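Long-range contacts in phosphodiesterase (Salpingoeca rosetta, PDB 7D7P), which belongs to the phosphodiesterase family and has an all-helical HD-type fold that holds zinc and magnesium ions: residues F130-E135 and D246-V251; T124-E129 and Q329-L334; N102-H107 and Q279-N284; D55-D60 and K272-R277. One frame throughout, in Å; residues are numbered along the deposited sequence.

Interaction 1: F130-E135 and D246-V251; sequences FITEVE and DQRLFV
Arg248 and Glu135 form a two-pronged salt bridge. The arginine comes side-on: NE donates to Glu135 OE1 at 2.8 Å and NH2 donates to OE2, also at 2.8 Å. OE1 accepts from NE on its syn lone pair. The carboxylate and guanidinium planes are turned 34° apart. The Arg248 chain is extended to CD, and a bend at chi3 (69°) places NE.

A capping box backs up the acid. Thr132, the N-cap of helix 133-145, accepts from Glu135 N through OG1 at 3.1 Å. In return Thr132 N donates to Glu135 OE1 at 3.2 Å, from above the carboxylate plane. OE1 is thus gripped by two donors.

The remaining contacts are van der Waals packing. The Phe130 ring meets the arginine chain obliquely, with CD1 at 3.8 Å from Arg248 CG. Its CZ packs on Val251 CG1 at 4.1 Å. Thr132 CG2 rests near Arg248 NH2.

The contact is buried and joins the start of helix 133-145 to helix 245-260. Arg205 of helix 200-215 makes a second salt bridge with Glu135 OE2. Leu241 O accepts from Arg248 NH1, and Asn245 OD1 also accepts from NH2.

Interaction 2: T124-E129 and Q329-L334; sequences TSVATE and QAFPKL
Val126 points its side chain at residues 329-334, and CB and both methyls take part. CB lies 4.0 Å from Phe331 CD1. CG1 stands anti to the carbonyl carbon (chi1 -56°) and does most of the touching. It meets Leu334 CG at 3.7 Å and Leu334 CD1 at 3.8 Å, with Leu334 CD2 close behind. The same methyl touches Phe331 CB at 4.0 Å. CG2 is placed over one face of the Phe331 ring. The valine and leucine side chains cross at about a right angle.

These residues join two helix ends in the all-helical phosphodiesterase fold. Val126 is in the last turn of helix 109-126. Phe331 is the first residue to leave helix 305-330, and a short 3-10 turn at 332-334 brings Leu334 against Val126 and Lys333 against Ser125. Leu255 and Val251 of helix 245-260 pack on Val126 and Phe331 respectively.

Beside this apolar patch, Leu334 CD2 also reaches Ser125 CB at 3.9 Å. Ser125 OG turns to Leu121 O within its own helix. Lys333 bends at chi3 (-56°), and its NZ donates to Ser125 O at 2.8 Å, nearly along the C=O axis.

Interaction 3: N102-H107 and Q279-N284; sequences NKNPFH and QKEFNN
Glu281 receives three hydrogen bonds from the 102-107 loop, and both of its oxygens are used. OE2 accepts from two successive backbone amides, Phe106 N at 2.8 Å and His107 N at 2.9 Å. Both come from the same face of the carboxylate. The Phe106 amide stands well above the plane, while that of His107 is on the syn side. OE1 accepts from His107 ND1 at 2.8 Å on its syn lone pair. This donor lies in the imidazole plane, and the N-H...O angle is 160°. The carboxylate therefore helps to fix the rotation of the ring, which also stacks on His150.

The loop precedes helix 109-126, which carries the zinc ligand His111, and Glu281 sits on helix 268-291. The His107 side chain lies about 4 Å from the zinc ion at its nearest atoms. It is a near neighbour of the metal site, whose ligands are His111, His146, Asp147 and Asp260. In this helical phosphodiesterase fold the glutamate thus holds a histidine that lies next to the metal site.

Other loop polar groups are met as well. Asn104 ND2 donates to His107 O at 2.9 Å and also to His150 O. The Pro105 ring packs on the aliphatic chains, with CD at 3.7 Å from Glu281 CG and CG at 3.9 Å from Lys280 CD.

Interaction 4: D55-D60 and K272-R277; sequences DFDALD and KRWSAR
Leu59 lies against three flat groups of helix 268-291, the Trp274 indole and the guanidinium groups of Arg273 and Arg277. CD1 sits over the five-membered ring of Trp274, 3.8 Å from the centroid, in a CH-pi contact. CD2 is centred over one face of the Arg277 guanidinium, 3.8 Å from CZ; NH1 of this group bonds to Pro105 O. CB and CD1 cover a face of the Arg273 guanidinium.

With CG anti to the backbone N (chi1 -166°), Asp57 brings its carboxylate to the indole edge. OD1 accepts from Trp274 NE1 at 2.8 Å, almost straight and in the indole plane. Leu59 N reaches OD1 from the opposite face of the carboxylate and closes an Asx turn. Arg273 bends at chi3, which places NE beside Leu59 CD1. Its NH1 forms a salt bridge with Asp60 OD1 at 3.0 Å. Water 1 links that oxygen to Arg273 NH2.

The indole also meets Phe106 and His262 edge-to-face. The loop between helices 43-47 and 63-76 is thereby fastened to helix 268-291, and Met114 of helix 109-126 touches Asp57, Ala58 and Trp274.

The contacts form two pairs. Interactions 1 and 2 have centres 13 Å apart and touch where Val251 packs on Phe331. Interactions 3 and 4 are also 13 Å apart; both use helix 268-291. Centre to centre, interaction 3 lies about 32 to 33 Å, and interaction 4 about 25 to 29 Å, from the first pair. Along the chain, interaction 1 falls between the two segments of each of the others. Interactions 2, 3 and 4 cross one another. In each contact an earlier segment meets a helix, or the end of one, from the later half of the chain. Interaction 3 borders the zinc site, while the Trp274 side chain of interaction 4 is about 9 Å from the ion.

Interaction 1: F130-E135 and D246-V251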
loop_
_atom_site.group_PDB
_atom_site.type_symbol
_atom_site.label_atom_id
_atom_site.label_comp_id
_atom_site.label_asym_id
_atom_site.label_seq_id
_atom_site.Cartn_x
_atom_site.Cartn_y
_atom_site.Cartn_z
ATOM N N PHE A 130 -20.357 20.834 17.061
ATOM C CA PHE A 130 -20.869 21.548 15.896
ATOM C C PHE A 130 -22.150 20.973 15.308
ATOM O O PHE A 130 -22.895 21.729 14.673
ATOM C CB PHE A 130 -19.802 21.645 14.788
ATOM C CG PHE A 130 -19.266 20.318 14.307
ATOM C CD1 PHE A 130 -19.957 19.571 13.365
ATOM C CD2 PHE A 130 -18.046 19.845 14.762
ATOM C CE1 PHE A 130 -19.455 18.363 12.911
ATOM C CE2 PHE A 130 -17.539 18.639 14.309
ATOM C CZ PHE A 130 -18.245 17.897 13.383
ATOM N N ILE A 131 -22.447 19.686 15.499
ATOM C CA ILE A 131 -23.685 19.129 14.966
ATOM C C ILE A 131 -24.875 19.712 15.719
ATOM O O ILE A 131 -24.811 19.958 16.932
ATOM C CB ILE A 131 -23.671 17.590 15.038
ATOM C CG1 ILE A 131 -24.739 17.003 14.112
ATOM C CG2 ILE A 131 -23.891 17.095 16.461
ATOM C CD1 ILE A 131 -24.739 15.488 14.058
ATOM N N THR A 132 -25.962 19.958 14.996
ATOM C CA THR A 132 -27.181 20.455 15.613
ATOM C C THR A 132 -28.067 19.293 16.049
ATOM O O THR A 132 -27.862 18.138 15.670
ATOM C CB THR A 132 -27.945 21.374 14.657
ATOM O OG1 THR A 132 -28.675 20.582 13.710
ATOM C CG2 THR A 132 -26.984 22.296 13.918
ATOM N N GLU A 133 -29.075 19.622 16.861
ATOM C CA GLU A 133 -29.992 18.604 17.361
ATOM C C GLU A 133 -30.760 17.942 16.226
ATOM O O GLU A 133 -30.944 16.719 16.222
ATOM C CB GLU A 133 -30.959 19.225 18.369
ATOM C CG GLU A 133 -31.606 18.221 19.299
ATOM C CD GLU A 133 -30.617 17.621 20.274
ATOM O OE1 GLU A 133 -29.752 18.368 20.778
ATOM O OE2 GLU A 133 -30.702 16.402 20.535
ATOM N N VAL A 134 -31.220 18.733 15.254
ATOM C CA VAL A 134 -31.971 18.169 14.137
ATOM C C VAL A 134 -31.067 17.297 13.272
ATOM O O VAL A 134 -31.463 16.208 12.841
ATOM C CB VAL A 134 -32.640 19.292 13.322
ATOM C CG1 VAL A 134 -33.153 18.760 11.991
ATOM C CG2 VAL A 134 -33.776 19.922 14.116
ATOM N N GLU A 135 -29.834 17.749 13.021
ATOM C CA GLU A 135 -28.903 16.956 12.225
ATOM C C GLU A 135 -28.520 15.660 12.931
ATOM O O GLU A 135 -28.270 14.648 12.268
ATOM C CB GLU A 135 -27.653 17.778 11.901
ATOM C CG GLU A 135 -27.911 18.958 10.970
ATOM C CD GLU A 135 -26.788 19.978 10.986
ATOM O OE1 GLU A 135 -25.872 19.853 11.830
ATOM O OE2 GLU A 135 -26.826 20.913 10.158
ATOM N N ASP A 246 -22.928 24.202 4.756
ATOM C CA ASP A 246 -22.602 23.273 3.679
ATOM C C ASP A 246 -21.356 22.459 4.010
ATOM O O ASP A 246 -21.281 21.268 3.683
ATOM C CB ASP A 246 -22.421 24.038 2.368
ATOM C CG ASP A 246 -23.745 24.441 1.742
ATOM O OD1 ASP A 246 -24.636 24.921 2.476
ATOM O OD2 ASP A 246 -23.895 24.279 0.513
ATOM N N GLN A 247 -20.374 23.083 4.664
ATOM C CA GLN A 247 -19.176 22.358 5.071
ATOM C C GLN A 247 -19.474 21.375 6.198
ATOM O O GLN A 247 -18.842 20.316 6.279
ATOM C CB GLN A 247 -18.090 23.349 5.492
ATOM C CG GLN A 247 -16.709 22.748 5.653
ATOM C CD GLN A 247 -15.609 23.787 5.528
ATOM O OE1 GLN A 247 -15.504 24.476 4.513
ATOM N NE2 GLN A 247 -14.786 23.906 6.564
ATOM N N ARG A 248 -20.430 21.705 7.070
ATOM C CA ARG A 248 -20.825 20.771 8.120
ATOM C C ARG A 248 -21.565 19.573 7.539
ATOM O O ARG A 248 -21.389 18.442 8.007
ATOM C CB ARG A 248 -21.687 21.483 9.164
ATOM C CG ARG A 248 -22.050 20.616 10.361
ATOM C CD ARG A 248 -22.722 21.427 11.461
ATOM N NE ARG A 248 -24.058 21.884 11.086
ATOM C CZ ARG A 248 -24.364 23.145 10.797
ATOM N NH1 ARG A 248 -23.426 24.082 10.835
ATOM N NH2 ARG A 248 -25.608 23.470 10.467
ATOM N N LEU A 249 -22.398 19.799 6.519
ATOM C CA LEU A 249 -23.083 18.687 5.867
ATOM C C LEU A 249 -22.090 17.760 5.177
ATOM O O LEU A 249 -22.264 16.534 5.186
ATOM C CB LEU A 249 -24.113 19.214 4.867
ATOM C CG LEU A 249 -24.898 18.149 4.093
ATOM C CD1 LEU A 249 -25.574 17.171 5.048
ATOM C CD2 LEU A 249 -25.921 18.786 3.161
ATOM N N PHE A 250 -21.040 18.326 4.573
ATOM C CA PHE A 250 -20.000 17.501 3.967
ATOM C C PHE A 250 -19.364 16.575 4.997
ATOM O O PHE A 250 -19.120 15.394 4.716
ATOM C CB PHE A 250 -18.941 18.392 3.315
ATOM C CG PHE A 250 -17.727 17.644 2.831
ATOM C CD1 PHE A 250 -17.759 16.947 1.635
ATOM C CD2 PHE A 250 -16.552 17.653 3.564
ATOM C CE1 PHE A 250 -16.647 16.263 1.185
ATOM C CE2 PHE A 250 -15.435 16.971 3.118
ATOM C CZ PHE A 250 -15.483 16.275 1.929
ATOM N N VAL A 251 -19.098 17.093 6.199
ATOM C CA VAL A 251 -18.497 16.286 7.257
ATOM C C VAL A 251 -19.441 15.167 7.682
ATOM O O VAL A 251 -19.014 14.027 7.901
ATOM C CB VAL A 251 -18.103 17.183 8.446
ATOM C CG1 VAL A 251 -17.750 16.341 9.666
ATOM C CG2 VAL A 251 -16.942 18.088 8.059
#

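Interaction 2: T124-E129 and Q329-L334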
loop_
_atom_site.group_PDB
_atom_site.type_symbol
_atom_site.label_atom_id
_atom_site.label_comp_id
_atom_site.label_asym_id
_atom_site.label_seq_id
_atom_site.Cartn_x
_atom_site.Cartn_y
_atom_site.Cartn_z
ATOM N N THR A 124 -20.277 10.991 18.562
ATOM C CA THR A 124 -19.909 11.253 19.946
ATOM C C THR A 124 -18.442 11.645 20.063
ATOM O O THR A 124 -18.081 12.461 20.920
ATOM C CB THR A 124 -20.205 10.024 20.809
ATOM O OG1 THR A 124 -21.591 9.677 20.688
ATOM C CG2 THR A 124 -19.885 10.294 22.271
ATOM N N SER A 125 -17.589 11.104 19.192
ATOM C CA SER A 125 -16.156 11.341 19.306
ATOM C C SER A 125 -15.745 12.712 18.773
ATOM O O SER A 125 -14.854 13.349 19.343
ATOM C CB SER A 125 -15.383 10.235 18.581
ATOM O OG SER A 125 -15.719 8.959 19.094
ATOM N N VAL A 126 -16.354 13.175 17.681
ATOM C CA VAL A 126 -15.835 14.362 16.993
ATOM C C VAL A 126 -16.879 15.440 16.741
ATOM O O VAL A 126 -16.498 16.582 16.423
ATOM C CB VAL A 126 -15.158 13.965 15.662
ATOM C CG1 VAL A 126 -14.054 12.948 15.892
ATOM C CG2 VAL A 126 -16.188 13.441 14.673
ATOM N N ALA A 127 -18.181 15.178 16.846
ATOM C CA ALA A 127 -19.187 16.116 16.360
ATOM C C ALA A 127 -19.983 16.809 17.459
ATOM O O ALA A 127 -20.867 17.610 17.142
ATOM C CB ALA A 127 -20.158 15.403 15.410
ATOM N N THR A 128 -19.688 16.545 18.734
ATOM C CA THR A 128 -20.537 17.047 19.811
ATOM C C THR A 128 -20.635 18.569 19.842
ATOM O O THR A 128 -21.603 19.101 20.397
ATOM C CB THR A 128 -20.029 16.557 21.169
ATOM O OG1 THR A 128 -18.697 17.040 21.385
ATOM C CG2 THR A 128 -20.033 15.041 21.226
ATOM N N GLU A 129 -19.675 19.286 19.260
ATOM C CA GLU A 129 -19.621 20.733 19.413
ATOM C C GLU A 129 -19.989 21.506 18.153
ATOM O O GLU A 129 -19.944 22.740 18.173
ATOM C CB GLU A 129 -18.229 21.156 19.901
ATOM C CG GLU A 129 -17.935 20.727 21.337
ATOM C CD GLU A 129 -17.000 21.681 22.060
ATOM O OE1 GLU A 129 -16.524 22.646 21.425
ATOM O OE2 GLU A 129 -16.739 21.461 23.262
ATOM N N GLN A 329 -6.312 13.070 9.881
ATOM C CA GLN A 329 -5.629 14.356 9.835
ATOM C C GLN A 329 -6.580 15.510 10.122
ATOM O O GLN A 329 -6.163 16.523 10.699
ATOM C CB GLN A 329 -4.954 14.549 8.476
ATOM C CG GLN A 329 -3.961 15.702 8.434
ATOM C CD GLN A 329 -2.671 15.396 9.176
ATOM O OE1 GLN A 329 -2.337 14.234 9.415
ATOM N NE2 GLN A 329 -1.940 16.441 9.546
ATOM N N ALA A 330 -7.851 15.376 9.736
ATOM C CA ALA A 330 -8.841 16.396 10.055
ATOM C C ALA A 330 -9.421 16.207 11.451
ATOM O O ALA A 330 -9.864 17.182 12.068
ATOM C CB ALA A 330 -9.963 16.390 9.015
ATOM N N PHE A 331 -9.424 14.975 11.960
ATOM C CA PHE A 331 -9.921 14.676 13.302
ATOM C C PHE A 331 -8.954 13.711 13.972
ATOM O O PHE A 331 -9.148 12.487 13.938
ATOM C CB PHE A 331 -11.334 14.093 13.258
ATOM C CG PHE A 331 -12.326 14.955 12.528
ATOM C CD1 PHE A 331 -12.913 16.042 13.154
ATOM C CD2 PHE A 331 -12.669 14.679 11.216
ATOM C CE1 PHE A 331 -13.825 16.836 12.485
ATOM C CE2 PHE A 331 -13.580 15.471 10.541
ATOM C CZ PHE A 331 -14.157 16.550 11.176
ATOM N N PRO A 332 -7.893 14.227 14.599
ATOM C CA PRO A 332 -6.870 13.340 15.182
ATOM C C PRO A 332 -7.390 12.420 16.272
ATOM O O PRO A 332 -6.728 11.419 16.578
ATOM C CB PRO A 332 -5.825 14.322 15.731
ATOM C CG PRO A 332 -6.034 15.575 14.943
ATOM C CD PRO A 332 -7.511 15.647 14.694
ATOM N N LYS A 333 -8.550 12.715 16.865
ATOM C CA LYS A 333 -9.111 11.830 17.881
ATOM C C LYS A 333 -9.452 10.453 17.324
ATOM O O LYS A 333 -9.601 9.503 18.098
ATOM C CB LYS A 333 -10.360 12.462 18.497
ATOM C CG LYS A 333 -10.759 11.856 19.833
ATOM C CD LYS A 333 -11.997 12.524 20.401
ATOM C CE LYS A 333 -11.800 14.024 20.534
ATOM N NZ LYS A 333 -13.022 14.693 21.052
ATOM N N LEU A 334 -9.575 10.323 16.005
ATOM C CA LEU A 334 -9.955 9.067 15.375
ATOM C C LEU A 334 -8.762 8.282 14.850
ATOM O O LEU A 334 -8.957 7.265 14.178
ATOM C CB LEU A 334 -10.941 9.327 14.235
ATOM C CG LEU A 334 -12.254 10.011 14.613
ATOM C CD1 LEU A 334 -13.093 10.268 13.370
ATOM C CD2 LEU A 334 -13.021 9.172 15.627
#

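Interaction 3: N102-H107 and Q279-N284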
loop_
_atom_site.group_PDB
_atom_site.type_symbol
_atom_site.label_atom_id
_atom_site.label_comp_id
_atom_site.label_asym_id
_atom_site.label_seq_id
_atom_site.Cartn_x
_atom_site.Cartn_y
_atom_site.Cartn_z
ATOM N N ASN A 102 -33.928 -7.015 3.599
ATOM C CA ASN A 102 -34.025 -8.381 3.112
ATOM C C ASN A 102 -32.958 -9.255 3.761
ATOM O O ASN A 102 -31.968 -8.766 4.312
ATOM C CB ASN A 102 -33.897 -8.409 1.587
ATOM C CG ASN A 102 -34.977 -7.592 0.904
ATOM O OD1 ASN A 102 -36.166 -7.781 1.163
ATOM N ND2 ASN A 102 -34.569 -6.664 0.044
ATOM N N LYS A 103 -33.180 -10.569 3.698
ATOM C CA LYS A 103 -32.314 -11.539 4.368
ATOM C C LYS A 103 -31.072 -11.839 3.524
ATOM O O LYS A 103 -30.805 -12.973 3.123
ATOM C CB LYS A 103 -33.095 -12.810 4.677
ATOM N N ASN A 104 -30.303 -10.787 3.259
ATOM C CA ASN A 104 -29.048 -10.925 2.542
ATOM C C ASN A 104 -27.933 -11.331 3.503
ATOM O O ASN A 104 -28.035 -11.117 4.715
ATOM C CB ASN A 104 -28.688 -9.613 1.848
ATOM C CG ASN A 104 -29.743 -9.167 0.856
ATOM O OD1 ASN A 104 -30.152 -9.927 -0.023
ATOM N ND2 ASN A 104 -30.196 -7.925 0.996
ATOM N N PRO A 105 -26.859 -11.935 2.984
ATOM C CA PRO A 105 -25.723 -12.269 3.864
ATOM C C PRO A 105 -25.064 -11.053 4.492
ATOM O O PRO A 105 -24.702 -11.096 5.673
ATOM C CB PRO A 105 -24.763 -13.014 2.924
ATOM C CG PRO A 105 -25.626 -13.530 1.821
ATOM C CD PRO A 105 -26.704 -12.503 1.634
ATOM N N PHE A 106 -24.895 -9.967 3.739
ATOM C CA PHE A 106 -24.252 -8.758 4.246
ATOM C C PHE A 106 -25.225 -7.601 4.391
ATOM O O PHE A 106 -25.362 -7.036 5.481
ATOM C CB PHE A 106 -23.081 -8.356 3.337
ATOM C CG PHE A 106 -22.292 -7.177 3.849
ATOM C CD1 PHE A 106 -22.716 -5.876 3.607
ATOM C CD2 PHE A 106 -21.123 -7.370 4.567
ATOM C CE1 PHE A 106 -21.998 -4.796 4.077
ATOM C CE2 PHE A 106 -20.397 -6.292 5.037
ATOM C CZ PHE A 106 -20.836 -5.003 4.794
ATOM N N HIS A 107 -25.901 -7.204 3.310
ATOM C CA HIS A 107 -26.745 -6.008 3.324
ATOM C C HIS A 107 -28.089 -6.365 3.951
ATOM O O HIS A 107 -29.112 -6.517 3.278
ATOM C CB HIS A 107 -26.905 -5.441 1.918
ATOM C CG HIS A 107 -25.651 -4.833 1.365
ATOM N ND1 HIS A 107 -24.783 -5.528 0.552
ATOM C CD2 HIS A 107 -25.119 -3.597 1.515
ATOM C CE1 HIS A 107 -23.771 -4.745 0.221
ATOM N NE2 HIS A 107 -23.951 -3.568 0.794
ATOM N N GLN A 279 -18.497 -11.418 0.244
ATOM C CA GLN A 279 -18.030 -12.267 -0.847
ATOM C C GLN A 279 -19.142 -13.182 -1.346
ATOM O O GLN A 279 -19.256 -13.431 -2.552
ATOM C CB GLN A 279 -16.821 -13.087 -0.389
ATOM C CG GLN A 279 -16.144 -13.886 -1.497
ATOM C CD GLN A 279 -15.102 -14.858 -0.965
ATOM O OE1 GLN A 279 -15.342 -15.570 0.007
ATOM N NE2 GLN A 279 -13.936 -14.881 -1.598
ATOM N N LYS A 280 -19.978 -13.684 -0.433
ATOM C CA LYS A 280 -21.094 -14.534 -0.838
ATOM C C LYS A 280 -22.075 -13.774 -1.721
ATOM O O LYS A 280 -22.609 -14.331 -2.689
ATOM C CB LYS A 280 -21.802 -15.094 0.396
ATOM C CG LYS A 280 -22.768 -16.226 0.088
ATOM C CD LYS A 280 -23.476 -16.706 1.343
ATOM C CE LYS A 280 -23.391 -18.218 1.484
ATOM N NZ LYS A 280 -24.333 -18.727 2.519
ATOM N N GLU A 281 -22.327 -12.500 -1.406
ATOM C CA GLU A 281 -23.166 -11.681 -2.273
ATOM C C GLU A 281 -22.506 -11.467 -3.631
ATOM O O GLU A 281 -23.174 -11.540 -4.670
ATOM C CB GLU A 281 -23.465 -10.341 -1.606
ATOM C CG GLU A 281 -24.302 -10.454 -0.348
ATOM C CD GLU A 281 -24.811 -9.114 0.140
ATOM O OE1 GLU A 281 -24.537 -8.089 -0.524
ATOM O OE2 GLU A 281 -25.487 -9.089 1.189
ATOM N N PHE A 282 -21.198 -11.202 -3.639
ATOM C CA PHE A 282 -20.484 -11.043 -4.902
ATOM C C PHE A 282 -20.601 -12.298 -5.760
ATOM O O PHE A 282 -20.841 -12.211 -6.969
ATOM C CB PHE A 282 -19.012 -10.712 -4.642
ATOM C CG PHE A 282 -18.776 -9.318 -4.118
ATOM C CD1 PHE A 282 -19.817 -8.412 -4.004
ATOM C CD2 PHE A 282 -17.504 -8.916 -3.745
ATOM C CE1 PHE A 282 -19.597 -7.136 -3.523
ATOM C CE2 PHE A 282 -17.277 -7.639 -3.266
ATOM C CZ PHE A 282 -18.326 -6.748 -3.154
ATOM N N ASN A 283 -20.446 -13.477 -5.148
ATOM C CA ASN A 283 -20.519 -14.724 -5.903
ATOM C C ASN A 283 -21.923 -14.964 -6.444
ATOM O O ASN A 283 -22.083 -15.449 -7.571
ATOM C CB ASN A 283 -20.076 -15.899 -5.029
ATOM C CG ASN A 283 -18.637 -15.773 -4.569
ATOM O OD1 ASN A 283 -17.837 -15.061 -5.178
ATOM N ND2 ASN A 283 -18.298 -16.468 -3.490
ATOM N N ASN A 284 -22.951 -14.640 -5.655
ATOM C CA ASN A 284 -24.323 -14.789 -6.131
ATOM C C ASN A 284 -24.620 -13.855 -7.298
ATOM O O ASN A 284 -25.381 -14.220 -8.202
ATOM C CB ASN A 284 -25.308 -14.537 -4.988
ATOM C CG ASN A 284 -25.341 -15.676 -3.986
ATOM O OD1 ASN A 284 -24.987 -16.811 -4.307
ATOM N ND2 ASN A 284 -25.766 -15.377 -2.763
#

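Interaction 4: D55-D60 and K272-R277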
loop_
_atom_site.group_PDB
_atom_site.type_symbol
_atom_site.label_atom_id
_atom_site.label_comp_id
_atom_site.label_asym_id
_atom_site.label_seq_id
_atom_site.Cartn_x
_atom_site.Cartn_y
_atom_site.Cartn_z
ATOM N N ASP A 55 -15.958 -2.413 19.766
ATOM C CA ASP A 55 -15.968 -3.836 19.453
ATOM C C ASP A 55 -17.366 -4.365 19.157
ATOM O O ASP A 55 -17.530 -5.579 18.990
ATOM C CB ASP A 55 -15.354 -4.632 20.606
ATOM C CG ASP A 55 -13.850 -4.445 20.714
ATOM O OD1 ASP A 55 -13.277 -3.692 19.897
ATOM O OD2 ASP A 55 -13.244 -5.054 21.620
ATOM N N PHE A 56 -18.367 -3.489 19.083
ATOM C CA PHE A 56 -19.742 -3.927 18.874
ATOM C C PHE A 56 -19.890 -4.652 17.542
ATOM O O PHE A 56 -19.393 -4.194 16.508
ATOM C CB PHE A 56 -20.690 -2.727 18.933
ATOM C CG PHE A 56 -22.100 -3.044 18.518
ATOM C CD1 PHE A 56 -22.979 -3.645 19.403
ATOM C CD2 PHE A 56 -22.544 -2.743 17.240
ATOM C CE1 PHE A 56 -24.276 -3.939 19.023
ATOM C CE2 PHE A 56 -23.839 -3.035 16.854
ATOM C CZ PHE A 56 -24.706 -3.636 17.747
ATOM N N ASP A 57 -20.582 -5.789 17.573
ATOM C CA ASP A 57 -20.851 -6.584 16.381
ATOM C C ASP A 57 -22.278 -7.105 16.466
ATOM O O ASP A 57 -22.616 -7.845 17.396
ATOM C CB ASP A 57 -19.856 -7.742 16.249
ATOM C CG ASP A 57 -19.881 -8.377 14.872
ATOM O OD1 ASP A 57 -20.757 -8.010 14.062
ATOM O OD2 ASP A 57 -19.019 -9.236 14.595
ATOM N N ALA A 58 -23.106 -6.726 15.490
ATOM C CA ALA A 58 -24.511 -7.120 15.494
ATOM C C ALA A 58 -24.710 -8.613 15.264
ATOM O O ALA A 58 -25.793 -9.130 15.558
ATOM C CB ALA A 58 -25.279 -6.332 14.432
ATOM N N LEU A 59 -23.702 -9.315 14.739
ATOM C CA LEU A 59 -23.851 -10.749 14.510
ATOM C C LEU A 59 -23.985 -11.519 15.817
ATOM O O LEU A 59 -24.585 -12.600 15.839
ATOM C CB LEU A 59 -22.666 -11.279 13.702
ATOM C CG LEU A 59 -22.553 -10.805 12.252
ATOM C CD1 LEU A 59 -21.297 -11.367 11.589
ATOM C CD2 LEU A 59 -23.800 -11.181 11.456
ATOM N N ASP A 60 -23.453 -10.979 16.910
ATOM C CA ASP A 60 -23.489 -11.633 18.210
ATOM C C ASP A 60 -24.711 -11.254 19.041
ATOM O O ASP A 60 -24.825 -11.704 20.185
ATOM C CB ASP A 60 -22.212 -11.305 18.993
ATOM C CG ASP A 60 -20.950 -11.637 18.215
ATOM O OD1 ASP A 60 -20.914 -12.706 17.567
ATOM O OD2 ASP A 60 -19.995 -10.831 18.247
ATOM N N LYS A 272 -13.527 -10.607 9.424
ATOM C CA LYS A 272 -13.545 -11.785 8.563
ATOM C C LYS A 272 -14.963 -12.282 8.306
ATOM O O LYS A 272 -15.291 -12.673 7.180
ATOM C CB LYS A 272 -12.694 -12.895 9.180
ATOM C CG LYS A 272 -12.450 -14.068 8.247
ATOM C CD LYS A 272 -11.760 -15.214 8.969
ATOM C CE LYS A 272 -11.221 -16.230 7.981
ATOM N NZ LYS A 272 -12.243 -16.594 6.960
ATOM N N ARG A 273 -15.815 -12.292 9.335
ATOM C CA ARG A 273 -17.167 -12.819 9.164
ATOM C C ARG A 273 -17.989 -11.955 8.216
ATOM O O ARG A 273 -18.727 -12.477 7.373
ATOM C CB ARG A 273 -17.867 -12.934 10.519
ATOM C CG ARG A 273 -17.290 -14.004 11.429
ATOM C CD ARG A 273 -17.884 -13.920 12.827
ATOM N NE ARG A 273 -19.270 -14.374 12.867
ATOM C CZ ARG A 273 -20.063 -14.265 13.928
ATOM N NH1 ARG A 273 -19.611 -13.706 15.045
ATOM N NH2 ARG A 273 -21.312 -14.709 13.875
ATOM N N TRP A 274 -17.882 -10.631 8.341
ATOM C CA TRP A 274 -18.647 -9.748 7.468
ATOM C C TRP A 274 -18.086 -9.750 6.051
ATOM O O TRP A 274 -18.848 -9.703 5.078
ATOM C CB TRP A 274 -18.664 -8.331 8.038
ATOM C CG TRP A 274 -19.603 -8.155 9.189
ATOM C CD1 TRP A 274 -19.285 -8.174 10.517
ATOM C CD2 TRP A 274 -21.017 -7.930 9.117
ATOM N NE1 TRP A 274 -20.413 -7.972 11.277
ATOM C CE2 TRP A 274 -21.490 -7.820 10.442
ATOM C CE3 TRP A 274 -21.928 -7.809 8.063
ATOM C CZ2 TRP A 274 -22.833 -7.595 10.740
ATOM C CZ3 TRP A 274 -23.265 -7.587 8.362
ATOM C CH2 TRP A 274 -23.703 -7.484 9.689
ATOM N N SER A 275 -16.758 -9.804 5.913
ATOM C CA SER A 275 -16.157 -9.847 4.582
ATOM C C SER A 275 -16.526 -11.130 3.849
ATOM O O SER A 275 -16.755 -11.114 2.635
ATOM C CB SER A 275 -14.638 -9.707 4.682
ATOM O OG SER A 275 -14.270 -8.377 5.001
ATOM N N ALA A 276 -16.582 -12.253 4.569
ATOM C CA ALA A 276 -17.012 -13.503 3.953
ATOM C C ALA A 276 -18.472 -13.439 3.525
ATOM O O ALA A 276 -18.859 -14.085 2.544
ATOM C CB ALA A 276 -16.791 -14.672 4.912
ATOM N N ARG A 277 -19.292 -12.669 4.246
ATOM C CA ARG A 277 -20.687 -12.497 3.856
ATOM C C ARG A 277 -20.811 -11.634 2.608
ATOM O O ARG A 277 -21.663 -11.896 1.752
ATOM C CB ARG A 277 -21.479 -11.894 5.017
ATOM C CG ARG A 277 -21.695 -12.873 6.155
ATOM C CD ARG A 277 -22.215 -12.199 7.412
ATOM N NE ARG A 277 -22.669 -13.186 8.387
ATOM C CZ ARG A 277 -23.934 -13.568 8.526
ATOM N NH1 ARG A 277 -24.872 -13.042 7.751
ATOM N NH2 ARG A 277 -24.261 -14.475 9.437
HETATM O O HOH W 1 -22.037 -15.084 16.864
#